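Local coordinates for protein glutathione S-transferase omega-like 2 (Saccharomyces cerevisiae, PDB 5LKB) that acts as a glutathione-dependent '1-Cys' thiol transferase, reducing dehydroascorbate and dimethylarsinic acid, and reacts with glutathionyl-(hydro)quinones, at residues 77-82 and 139-144; 248-253 and 315-320. All coordinates share one frame; numbering follows the deposited sequence.

Contact 1 of 2, residues 77-82 and 139-144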
# COMPACT_ATOMS: atom_id res chain seq x y z
N LYS A 77 -26.20 -4.14 -8.32
CA LYS A 77 -27.54 -4.23 -7.71
C LYS A 77 -27.56 -4.17 -6.17
O LYS A 77 -28.60 -4.40 -5.55
CB LYS A 77 -28.25 -5.48 -8.24
CG LYS A 77 -28.58 -5.39 -9.72
CD LYS A 77 -29.34 -6.61 -10.20
CE LYS A 77 -29.60 -6.58 -11.70
NZ LYS A 77 -28.33 -6.43 -12.51
N GLY A 78 -26.41 -3.88 -5.52
CA GLY A 78 -26.39 -3.61 -4.10
C GLY A 78 -26.14 -4.83 -3.23
O GLY A 78 -26.06 -5.96 -3.69
N TRP A 79 -26.10 -4.60 -1.92
CA TRP A 79 -25.80 -5.70 -1.01
C TRP A 79 -26.82 -6.81 -1.18
O TRP A 79 -28.01 -6.56 -1.42
CB TRP A 79 -25.83 -5.23 0.43
CG TRP A 79 -24.89 -4.13 0.84
CD1 TRP A 79 -25.19 -2.82 1.05
CD2 TRP A 79 -23.47 -4.24 1.09
NE1 TRP A 79 -24.10 -2.12 1.46
CE2 TRP A 79 -23.03 -2.98 1.53
CE3 TRP A 79 -22.56 -5.31 1.06
CZ2 TRP A 79 -21.72 -2.73 1.89
CZ3 TRP A 79 -21.25 -5.07 1.48
CH2 TRP A 79 -20.83 -3.79 1.87
N ARG A 80 -26.36 -8.04 -0.97
CA ARG A 80 -27.12 -9.25 -1.26
C ARG A 80 -26.96 -10.28 -0.16
O ARG A 80 -26.03 -10.26 0.66
CB ARG A 80 -26.82 -9.81 -2.66
CG ARG A 80 -25.49 -10.50 -2.79
CD ARG A 80 -25.23 -10.91 -4.23
NE ARG A 80 -24.01 -11.77 -4.27
CZ ARG A 80 -22.81 -11.41 -4.73
NH1 ARG A 80 -21.82 -12.30 -4.67
NH2 ARG A 80 -22.58 -10.21 -5.28
N PHE A 81 -27.93 -11.20 -0.11
CA PHE A 81 -27.93 -12.32 0.80
C PHE A 81 -27.75 -13.64 0.04
O PHE A 81 -27.99 -13.71 -1.17
CB PHE A 81 -29.29 -12.38 1.52
CG PHE A 81 -29.60 -11.17 2.34
CD1 PHE A 81 -29.15 -11.11 3.64
CD2 PHE A 81 -30.37 -10.13 1.83
CE1 PHE A 81 -29.46 -10.00 4.43
CE2 PHE A 81 -30.66 -9.00 2.61
CZ PHE A 81 -30.23 -8.95 3.92
N LEU A 82 -27.36 -14.68 0.78
CA LEU A 82 -27.34 -16.04 0.25
C LEU A 82 -28.66 -16.74 0.58
O LEU A 82 -29.26 -16.49 1.61
CB LEU A 82 -26.22 -16.87 0.88
CG LEU A 82 -24.83 -16.66 0.25
CD1 LEU A 82 -23.80 -17.59 0.97
CD2 LEU A 82 -24.81 -16.91 -1.23
N LYS A 139 -33.39 -11.62 -1.57
CA LYS A 139 -32.02 -11.81 -2.02
C LYS A 139 -31.23 -10.52 -2.01
O LYS A 139 -30.00 -10.56 -2.15
CB LYS A 139 -32.03 -12.45 -3.41
CG LYS A 139 -32.96 -13.63 -3.42
CD LYS A 139 -32.72 -14.65 -4.51
CE LYS A 139 -32.77 -14.07 -5.92
NZ LYS A 139 -34.06 -14.32 -6.63
N ARG A 140 -31.89 -9.38 -1.85
CA ARG A 140 -31.25 -8.08 -1.97
C ARG A 140 -31.68 -7.19 -0.83
O ARG A 140 -32.85 -7.18 -0.44
CB ARG A 140 -31.57 -7.40 -3.28
CG ARG A 140 -30.99 -8.09 -4.50
CD ARG A 140 -29.49 -7.92 -4.63
NE ARG A 140 -28.98 -8.67 -5.76
CZ ARG A 140 -27.79 -8.45 -6.31
NH1 ARG A 140 -27.00 -7.52 -5.79
NH2 ARG A 140 -27.40 -9.12 -7.36
N ILE A 141 -30.74 -6.45 -0.25
CA ILE A 141 -31.13 -5.48 0.77
C ILE A 141 -32.09 -4.41 0.19
O ILE A 141 -32.88 -3.81 0.93
CB ILE A 141 -29.87 -4.89 1.45
CG1 ILE A 141 -30.21 -4.53 2.89
CG2 ILE A 141 -29.35 -3.70 0.73
CD1 ILE A 141 -29.09 -4.09 3.76
N SER A 142 -32.01 -4.14 -1.10
CA SER A 142 -32.97 -3.25 -1.77
C SER A 142 -34.41 -3.71 -1.56
O SER A 142 -35.31 -2.87 -1.50
CB SER A 142 -32.71 -3.17 -3.28
OG SER A 142 -32.82 -4.44 -3.89
N ASP A 143 -34.64 -5.03 -1.41
CA ASP A 143 -35.99 -5.55 -1.14
C ASP A 143 -36.56 -4.99 0.16
O ASP A 143 -37.76 -4.72 0.24
CB ASP A 143 -36.03 -7.07 -1.13
CG ASP A 143 -35.63 -7.70 -2.48
OD1 ASP A 143 -35.93 -7.14 -3.55
OD2 ASP A 143 -35.03 -8.81 -2.46
N LEU A 144 -35.74 -4.88 1.21
CA LEU A 144 -36.17 -4.25 2.46
C LEU A 144 -36.49 -2.78 2.26
O LEU A 144 -37.49 -2.27 2.80
CB LEU A 144 -35.07 -4.40 3.53
CG LEU A 144 -34.76 -5.83 3.90
CD1 LEU A 144 -33.44 -5.98 4.73
CD2 LEU A 144 -35.94 -6.44 4.68
O HOH W 1 -29.45 -4.69 -2.86
O HOH W 2 -31.32 -4.56 -6.21
O HOH W 3 -28.74 -12.99 -3.73

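Contact 2 of 2, residues 248-253 and 315-320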
# COMPACT_ATOMS: atom_id res chain seq x y z
N LYS A 248 -3.75 14.43 15.33
CA LYS A 248 -4.53 14.99 16.45
C LYS A 248 -4.94 13.91 17.44
O LYS A 248 -4.78 14.09 18.67
CB LYS A 248 -5.74 15.77 15.93
CG LYS A 248 -5.33 17.04 15.21
CD LYS A 248 -6.50 17.90 14.78
CE LYS A 248 -6.06 18.96 13.78
NZ LYS A 248 -7.25 19.88 13.56
N VAL A 249 -5.44 12.77 16.93
CA VAL A 249 -5.82 11.66 17.80
C VAL A 249 -4.62 11.13 18.56
O VAL A 249 -4.69 10.83 19.75
CB VAL A 249 -6.50 10.55 16.97
CG1 VAL A 249 -6.80 9.30 17.87
CG2 VAL A 249 -7.72 11.05 16.32
N GLU A 250 -3.49 10.91 17.84
CA GLU A 250 -2.27 10.41 18.44
C GLU A 250 -1.79 11.30 19.61
O GLU A 250 -1.32 10.77 20.62
CB GLU A 250 -1.19 10.30 17.35
CG GLU A 250 0.15 9.80 17.81
CD GLU A 250 0.20 8.29 18.11
OE1 GLU A 250 -0.80 7.55 17.83
OE2 GLU A 250 1.22 7.84 18.69
N LYS A 251 -1.86 12.63 19.43
CA LYS A 251 -1.51 13.60 20.48
C LYS A 251 -2.41 13.43 21.71
O LYS A 251 -1.92 13.34 22.84
CB LYS A 251 -1.59 15.02 19.91
CG LYS A 251 -1.37 16.13 20.94
CD LYS A 251 -0.02 16.07 21.59
CE LYS A 251 0.22 17.32 22.50
NZ LYS A 251 1.20 17.01 23.61
N ILE A 252 -3.71 13.30 21.48
CA ILE A 252 -4.65 13.11 22.58
C ILE A 252 -4.28 11.87 23.36
O ILE A 252 -4.22 11.88 24.60
CB ILE A 252 -6.08 13.00 22.03
CG1 ILE A 252 -6.61 14.38 21.62
CG2 ILE A 252 -7.05 12.37 23.09
CD1 ILE A 252 -7.91 14.32 20.86
N LEU A 253 -4.06 10.75 22.65
CA LEU A 253 -3.73 9.50 23.32
C LEU A 253 -2.35 9.52 23.96
O LEU A 253 -2.17 8.92 25.02
CB LEU A 253 -3.86 8.34 22.33
CG LEU A 253 -5.26 8.06 21.85
CD1 LEU A 253 -5.30 6.98 20.83
CD2 LEU A 253 -6.17 7.67 23.04
N GLY A 315 3.51 3.99 12.29
CA GLY A 315 3.60 5.42 12.42
C GLY A 315 2.87 6.07 13.59
O GLY A 315 3.05 7.25 13.87
N TYR A 316 2.00 5.32 14.24
CA TYR A 316 1.10 5.87 15.25
C TYR A 316 1.11 4.99 16.50
O TYR A 316 0.17 4.25 16.76
CB TYR A 316 -0.32 6.04 14.71
CG TYR A 316 -0.38 7.16 13.75
CD1 TYR A 316 -0.43 8.48 14.18
CD2 TYR A 316 -0.35 6.94 12.37
CE1 TYR A 316 -0.46 9.53 13.32
CE2 TYR A 316 -0.33 8.00 11.48
CZ TYR A 316 -0.40 9.31 11.96
OH TYR A 316 -0.41 10.35 11.08
N PRO A 317 2.15 5.08 17.32
CA PRO A 317 2.28 4.13 18.44
C PRO A 317 1.14 4.18 19.47
O PRO A 317 0.73 3.13 19.96
CB PRO A 317 3.63 4.49 19.09
CG PRO A 317 4.17 5.59 18.33
CD PRO A 317 3.29 6.00 17.21
N PHE A 318 0.61 5.37 19.78
CA PHE A 318 -0.45 5.42 20.77
C PHE A 318 -1.78 4.94 20.20
O PHE A 318 -2.51 4.19 20.87
CB PHE A 318 -0.49 6.79 21.46
CG PHE A 318 0.71 6.98 22.33
CD1 PHE A 318 0.79 6.32 23.55
CD2 PHE A 318 1.79 7.74 21.90
CE1 PHE A 318 1.90 6.42 24.33
CE2 PHE A 318 2.91 7.85 22.70
CZ PHE A 318 2.96 7.19 23.92
N ILE A 319 -2.15 5.35 18.98
CA ILE A 319 -3.31 4.74 18.34
C ILE A 319 -3.13 3.22 18.23
O ILE A 319 -4.09 2.46 18.44
CB ILE A 319 -3.59 5.37 16.96
CG1 ILE A 319 -3.92 6.87 17.05
CG2 ILE A 319 -4.70 4.63 16.26
CD1 ILE A 319 -4.03 7.59 15.70
N HIS A 320 -1.93 2.76 17.88
CA HIS A 320 -1.70 1.34 17.73
C HIS A 320 -1.90 0.59 19.06
O HIS A 320 -2.44 -0.53 19.08
CB HIS A 320 -0.29 1.12 17.15
CG HIS A 320 -0.02 -0.31 16.73
ND1 HIS A 320 1.22 -0.87 16.88
CD2 HIS A 320 -0.79 -1.25 16.14
CE1 HIS A 320 1.22 -2.09 16.40
NE2 HIS A 320 0.01 -2.37 15.95

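Contact 1 of 2, residues 77-82 and 139-144
Backbone hydrogen bonds tie residues 77-82, in the loop that follows strand 66-69 of the thioredoxin-like domain, to residues 139-144, where helix 141-148 starts. The amide of Ile141 donates to Trp79 O over 3.0 Å and the amide of Phe81 to Lys139 O, also over 3.0 Å; both are nearly straight at 167°, although each donor stands above its carbonyl plane. They flank Arg80 and Arg140, which make a single beta bridge. Water extends the pairing: one molecule donates to Lys77 O and Trp79 O and accepts from Ser142 N, and another joins Lys77 O to Ser142 OG.

Among the charged side chains, Arg140 buries the most surface against the other segment. Bent at chi2, it folds back so that its guanidinium lies between aliphatic groups, Lys77 CB 3.4 Å above one face and Arg80 CD 4.0 Å from the other. At its edge NH1 gives Gly78 O a weak, bent bond of 2.8 Å. The Arg80 chain runs alongside Arg140 in the same direction, but its guanidinium is turned 67° away and bonds to Asn121 and His73. Gly78 suits its place because, at its backbone angles, a CB would press on the preceding carbonyl oxygen.

Apolar contacts fill the inner side. Ile141 CG2 lies 3.8 Å from Trp79 CB. Phe81 CE2 is 3.8 Å from Ile141 N, while the ring turns its edge to the carbonyl carbon of Lys139.

Asp75, in a salt bridge with Arg140 and only a long, weak pair with Arg80, probably eases the repulsion between the two arginines. Ile141 touches Val158 of the glutathione site, and the amide and water gripping Trp79 O are consistent with holding the backbone of this glutathione-binding residue in place.

Contact 2 of 2, residues 248-253 and 315-320
Glu250 reaches out from the long helix 232-264 to the first turn of helix 317-329 in the all-helical C-terminal domain of the GST fold, where its carboxylate accepts hydrogen bonds from two first-turn amides of that second helix, which follows Tyr316 at the N-cap. Its CG is anti to the backbone N, and a bend at chi2 swings the carboxylate across the helix start. Both oxygens use their syn lone pairs. OE1 accepts from Ile319 N at 2.8 Å, with an N-H...O angle of 172°. OE2 takes a similarly straight bond from Phe318 N, also at 2.8 Å. A glutamate suits the place, since its two oxygens match two successive amides not used within the helix's first turn, and the helix dipole would probably stabilise its negative charge.

Around the carboxylate the flat groups are turned differently. The Tyr316 ring, its plane 68° from the carboxylate, presents an edge to Glu250 CB, 3.7 Å from CD1, and its hydroxyl bonds to Asp247 one turn back on the long helix. Phe318 crosses Glu250 at about a right angle, with OE2 at the ring edge. Pro317, which has no amide hydrogen to give, fits the first turn and lays its CD beside OE2.

Beyond the polar pair the helices pack through aliphatic groups. Val249 crosses Ile319 at about a right angle, and Leu253 sets its CB against that of Phe318, 3.8 Å away. Trp214 and Ile219 of helix 205-220 back Val249, and Phe276 covers Leu253 and Phe318. An alanine in place of this glutamate would remove both acceptor oxygens and would probably loosen the start of helix 317-329 against the long helix. Leu253 CD1 closes the interface, lying 3.9 Å from Ile319 CA.

Overall arrangement
The two contacts sit on opposite sides of the chain's centre, their centres about 38 Å apart, and share no helix or strand. Both are partly buried, and each mixes buried and exposed residues. Contact 1 lies in the thioredoxin-like domain beside the glutathione site and joins a loop to a helix start, so main-chain bonds, waters and an arginine held between aliphatic groups carry it. Contact 2 lies in the helical domain, away from the annotated sites: a single carboxylate supplies both its hydrogen bonds, and aliphatic and aromatic side chains do the rest. Each involves the beginning of a helix, but only in contact 2 do first-turn amides bond to an acid from the opposing segment.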